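Local atomic coordinates of rhodanese domain-containing protein (PDB entry 3GK5), a protein that is of unknown function but carries a rhodanese-like domain, the fold of sulfurtransferases and of related non-catalytic domains. Residues Y3-Y12 and N81-W92. Sequence-based numbering, arbitrary orientation.
Sequences YRSINAADLY and NIVDVEGGIQSW
R4 O accepts D84 N at 2.9 Å, D84 O takes I6 N at 2.7 Å, and I6 O receives E86 N. D84 thus bonds through its N and O to the two neighbours of S5, the pattern of parallel strands, with S5 beside D84 and I6 beside V85; this adds strand 5-6 to the edge of the parallel sheet of this rhodanese-like domain, next to strand 82-85.

On the face of S5 and D84, the Y3 hydroxyl donates to D84 OD2 at 2.9 Å, on the anti side but well out of the carboxylate plane, which lies 44° from that of the ring. The other carboxylate oxygen, OD1, is hydrogen-bonded to S68 on helix 66-76, so both oxygens are engaged. An alanine at D84 would remove both acceptors and is likely to leave the Y3 and S68 hydroxyls without these partners, the Y3 ring less fixed.

The other face is apolar: I6 CG2 lies 3.6 Å from V83 CG2 and also reaches V85 CG2, which L11 CD2 meets in turn. Beyond them, helices 8-12 and 88-92 cross at -80°, and the edge of the Y12 ring faces W92 CH2. Y97 packs against both rings, while W92 NE1 hydrogen-bonds to P98 O.

One water receives A8 N weakly, donates to E86 O and joins S91 OG, which also pairs with E95. At the opposite end, R4 bends at chi2 and chi3, laying one guanidinium face over V83 CG1; NE donates to I82 O at 2.9 Å with a nearly straight N-H...O angle of 174°, the acceptor lying in the guanidinium plane while NE stands above the plane of the I82 carbonyl.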
loop_
_atom_site.group_PDB
_atom_site.type_symbol
_atom_site.label_atom_id
_atom_site.label_comp_id
_atom_site.label_asym_id
_atom_site.label_seq_id
_atom_site.Cartn_x
_atom_site.Cartn_y
_atom_site.Cartn_z
ATOM N N TYR A 3 14.747 1.484 2.226
ATOM C CA TYR A 3 13.725 0.417 2.005
ATOM C C TYR A 3 13.360 -0.299 3.303
ATOM O O TYR A 3 14.216 -0.910 3.947
ATOM C CB TYR A 3 14.239 -0.618 0.996
ATOM C CG TYR A 3 13.262 -1.745 0.741
ATOM C CD1 TYR A 3 12.176 -1.571 -0.111
ATOM C CD2 TYR A 3 13.380 -2.962 1.411
ATOM C CE1 TYR A 3 11.226 -2.579 -0.286
ATOM C CE2 TYR A 3 12.432 -3.978 1.245
ATOM C CZ TYR A 3 11.357 -3.775 0.399
ATOM O OH TYR A 3 10.391 -4.748 0.263
ATOM N N ARG A 4 12.086 -0.218 3.679
ATOM C CA ARG A 4 11.590 -0.869 4.887
ATOM C C ARG A 4 10.377 -1.726 4.534
ATOM O O ARG A 4 9.726 -1.507 3.514
ATOM C CB ARG A 4 11.178 0.164 5.939
ATOM C CG ARG A 4 12.211 1.239 6.232
ATOM C CD ARG A 4 11.988 2.462 5.358
ATOM N NE ARG A 4 10.678 3.076 5.585
ATOM C CZ ARG A 4 10.282 3.608 6.740
ATOM N NH1 ARG A 4 9.073 4.140 6.848
ATOM N NH2 ARG A 4 11.093 3.608 7.790
ATOM N N SER A 5 10.070 -2.694 5.387
ATOM C CA SER A 5 8.937 -3.576 5.156
ATOM C C SER A 5 8.108 -3.709 6.431
ATOM O O SER A 5 8.607 -3.443 7.528
ATOM C CB SER A 5 9.444 -4.945 4.701
ATOM O OG SER A 5 8.372 -5.812 4.393
ATOM N N ILE A 6 6.847 -4.119 6.286
ATOM C CA ILE A 6 5.948 -4.270 7.433
ATOM C C ILE A 6 4.974 -5.444 7.328
ATOM O O ILE A 6 4.287 -5.622 6.328
ATOM C CB ILE A 6 5.121 -2.971 7.679
ATOM C CG1 ILE A 6 4.120 -3.185 8.809
ATOM C CG2 ILE A 6 4.379 -2.571 6.427
ATOM C CD1 ILE A 6 3.261 -1.974 9.088
ATOM N N ASN A 7 4.925 -6.229 8.395
ATOM C CA ASN A 7 4.058 -7.392 8.489
ATOM C C ASN A 7 2.588 -6.962 8.453
ATOM O O ASN A 7 2.265 -5.815 8.757
ATOM C CB ASN A 7 4.343 -8.113 9.805
ATOM C CG ASN A 7 3.723 -9.481 9.863
ATOM O OD1 ASN A 7 3.467 -10.012 10.946
ATOM N ND2 ASN A 7 3.491 -10.078 8.696
ATOM N N ALA A 8 1.699 -7.885 8.093
ATOM C CA ALA A 8 0.268 -7.586 8.042
ATOM C C ALA A 8 -0.252 -7.267 9.439
ATOM O O ALA A 8 -0.930 -6.264 9.650
ATOM C CB ALA A 8 -0.493 -8.768 7.468
ATOM N N ALA A 9 0.071 -8.133 10.391
ATOM C CA ALA A 9 -0.362 -7.948 11.764
ATOM C C ALA A 9 0.110 -6.600 12.276
ATOM O O ALA A 9 -0.622 -5.904 12.984
ATOM C CB ALA A 9 0.178 -9.069 12.646
ATOM N N ASP A 10 1.336 -6.237 11.915
ATOM C CA ASP A 10 1.913 -4.959 12.327
ATOM C C ASP A 10 1.076 -3.811 11.785
ATOM O O ASP A 10 0.658 -2.925 12.535
ATOM C CB ASP A 10 3.345 -4.831 11.801
ATOM C CG ASP A 10 4.330 -5.702 12.552
ATOM O OD1 ASP A 10 5.371 -6.061 11.954
ATOM O OD2 ASP A 10 4.074 -6.014 13.740
ATOM N N LEU A 11 0.840 -3.825 10.475
ATOM C CA LEU A 11 0.050 -2.779 9.839
ATOM C C LEU A 11 -1.312 -2.614 10.503
ATOM O O LEU A 11 -1.693 -1.507 10.867
ATOM C CB LEU A 11 -0.145 -3.071 8.345
ATOM C CG LEU A 11 -1.047 -2.110 7.553
ATOM C CD1 LEU A 11 -0.656 -0.664 7.811
ATOM C CD2 LEU A 11 -0.932 -2.423 6.070
ATOM N N TYR A 12 -2.036 -3.716 10.658
ATOM C CA TYR A 12 -3.361 -3.677 11.261
ATOM C C TYR A 12 -3.353 -3.110 12.673
ATOM O O TYR A 12 -4.237 -2.339 13.040
ATOM C CB TYR A 12 -3.981 -5.074 11.259
ATOM C CG TYR A 12 -5.349 -5.150 11.893
ATOM C CD1 TYR A 12 -5.512 -5.636 13.194
ATOM C CD2 TYR A 12 -6.487 -4.737 11.194
ATOM C CE1 TYR A 12 -6.778 -5.714 13.783
ATOM C CE2 TYR A 12 -7.755 -4.806 11.773
ATOM C CZ TYR A 12 -7.893 -5.298 13.066
ATOM O OH TYR A 12 -9.147 -5.377 13.631
ATOM N N ASN A 81 8.305 8.840 3.440
ATOM C CA ASN A 81 8.256 7.881 4.522
ATOM C C ASN A 81 7.232 6.801 4.158
ATOM O O ASN A 81 6.058 6.899 4.527
ATOM C CB ASN A 81 7.863 8.606 5.805
ATOM C CG ASN A 81 7.832 7.696 6.995
ATOM O OD1 ASN A 81 8.484 6.652 7.005
ATOM N ND2 ASN A 81 7.086 8.090 8.022
ATOM N N ILE A 82 7.685 5.792 3.407
ATOM C CA ILE A 82 6.827 4.686 2.984
ATOM C C ILE A 82 7.451 3.346 3.334
ATOM O O ILE A 82 8.665 3.234 3.472
ATOM C CB ILE A 82 6.552 4.690 1.449
ATOM C CG1 ILE A 82 7.684 3.984 0.696
ATOM C CG2 ILE A 82 6.385 6.119 0.943
ATOM C CD1 ILE A 82 9.028 4.669 0.777
ATOM N N VAL A 83 6.606 2.329 3.473
ATOM C CA VAL A 83 7.050 0.982 3.802
ATOM C C VAL A 83 6.338 -0.008 2.887
ATOM O O VAL A 83 5.262 0.290 2.381
ATOM C CB VAL A 83 6.697 0.645 5.248
ATOM C CG1 VAL A 83 7.446 1.572 6.200
ATOM C CG2 VAL A 83 5.198 0.790 5.439
ATOM N N ASP A 84 6.932 -1.178 2.677
ATOM C CA ASP A 84 6.337 -2.207 1.818
ATOM C C ASP A 84 5.568 -3.205 2.688
ATOM O O ASP A 84 6.035 -3.578 3.764
ATOM C CB ASP A 84 7.446 -2.923 1.023
ATOM C CG ASP A 84 6.910 -3.956 0.044
ATOM O OD1 ASP A 84 5.911 -3.662 -0.650
ATOM O OD2 ASP A 84 7.498 -5.062 -0.053
ATOM N N VAL A 85 4.388 -3.619 2.236
ATOM C CA VAL A 85 3.585 -4.578 2.993
ATOM C C VAL A 85 3.815 -6.006 2.486
ATOM O O VAL A 85 3.468 -6.350 1.349
ATOM C CB VAL A 85 2.068 -4.261 2.897
ATOM C CG1 VAL A 85 1.273 -5.266 3.717
ATOM C CG2 VAL A 85 1.787 -2.852 3.369
ATOM N N GLU A 86 4.387 -6.838 3.349
ATOM C CA GLU A 86 4.696 -8.225 3.016
ATOM C C GLU A 86 3.481 -9.088 2.686
ATOM O O GLU A 86 2.486 -9.076 3.407
ATOM C CB GLU A 86 5.466 -8.852 4.179
ATOM C CG GLU A 86 6.658 -8.012 4.609
ATOM C CD GLU A 86 7.160 -8.345 5.999
ATOM O OE1 GLU A 86 8.144 -7.703 6.436
ATOM O OE2 GLU A 86 6.574 -9.240 6.653
ATOM N N GLY A 87 3.581 -9.841 1.595
ATOM C CA GLY A 87 2.502 -10.720 1.189
ATOM C C GLY A 87 1.387 -10.072 0.388
ATOM O O GLY A 87 0.519 -10.764 -0.150
ATOM N N GLY A 88 1.407 -8.747 0.303
ATOM C CA GLY A 88 0.368 -8.046 -0.428
ATOM C C GLY A 88 -0.938 -8.076 0.340
ATOM O O GLY A 88 -0.960 -8.350 1.544
ATOM N N ILE A 89 -2.033 -7.781 -0.350
ATOM C CA ILE A 89 -3.348 -7.796 0.278
ATOM C C ILE A 89 -3.817 -9.253 0.325
ATOM O O ILE A 89 -4.765 -9.593 1.028
ATOM C CB ILE A 89 -4.345 -6.922 -0.518
ATOM C CG1 ILE A 89 -5.583 -6.631 0.323
ATOM C CG2 ILE A 89 -4.742 -7.622 -1.805
ATOM C CD1 ILE A 89 -6.436 -5.491 -0.229
ATOM N N GLN A 90 -3.141 -10.112 -0.435
ATOM C CA GLN A 90 -3.467 -11.528 -0.443
ATOM C C GLN A 90 -3.210 -12.035 0.972
ATOM O O GLN A 90 -4.083 -12.630 1.593
ATOM C CB GLN A 90 -2.576 -12.280 -1.435
ATOM C CG GLN A 90 -2.652 -13.798 -1.313
ATOM C CD GLN A 90 -1.633 -14.521 -2.185
ATOM O OE1 GLN A 90 -0.430 -14.260 -2.105
ATOM N NE2 GLN A 90 -2.110 -15.446 -3.012
ATOM N N SER A 91 -2.008 -11.775 1.474
ATOM C CA SER A 91 -1.617 -12.193 2.811
ATOM C C SER A 91 -2.547 -11.570 3.839
ATOM O O SER A 91 -2.997 -12.230 4.774
ATOM C CB SER A 91 -0.176 -11.761 3.085
ATOM O OG SER A 91 0.171 -11.950 4.446
ATOM N N TRP A 92 -2.834 -10.290 3.654
ATOM C CA TRP A 92 -3.720 -9.561 4.551
ATOM C C TRP A 92 -5.058 -10.283 4.728
ATOM O O TRP A 92 -5.571 -10.396 5.842
ATOM C CB TRP A 92 -3.922 -8.146 3.997
ATOM C CG TRP A 92 -5.026 -7.371 4.616
ATOM C CD1 TRP A 92 -6.358 -7.464 4.327
ATOM C CD2 TRP A 92 -4.902 -6.358 5.616
ATOM N NE1 TRP A 92 -7.072 -6.569 5.083
ATOM C CE2 TRP A 92 -6.203 -5.877 5.885
ATOM C CE3 TRP A 92 -3.816 -5.810 6.315
ATOM C CZ2 TRP A 92 -6.450 -4.872 6.821
ATOM C CZ3 TRP A 92 -4.060 -4.812 7.246
ATOM C CH2 TRP A 92 -5.374 -4.352 7.493
HETATM O O HOH W 1 2.189 -10.090 5.652
#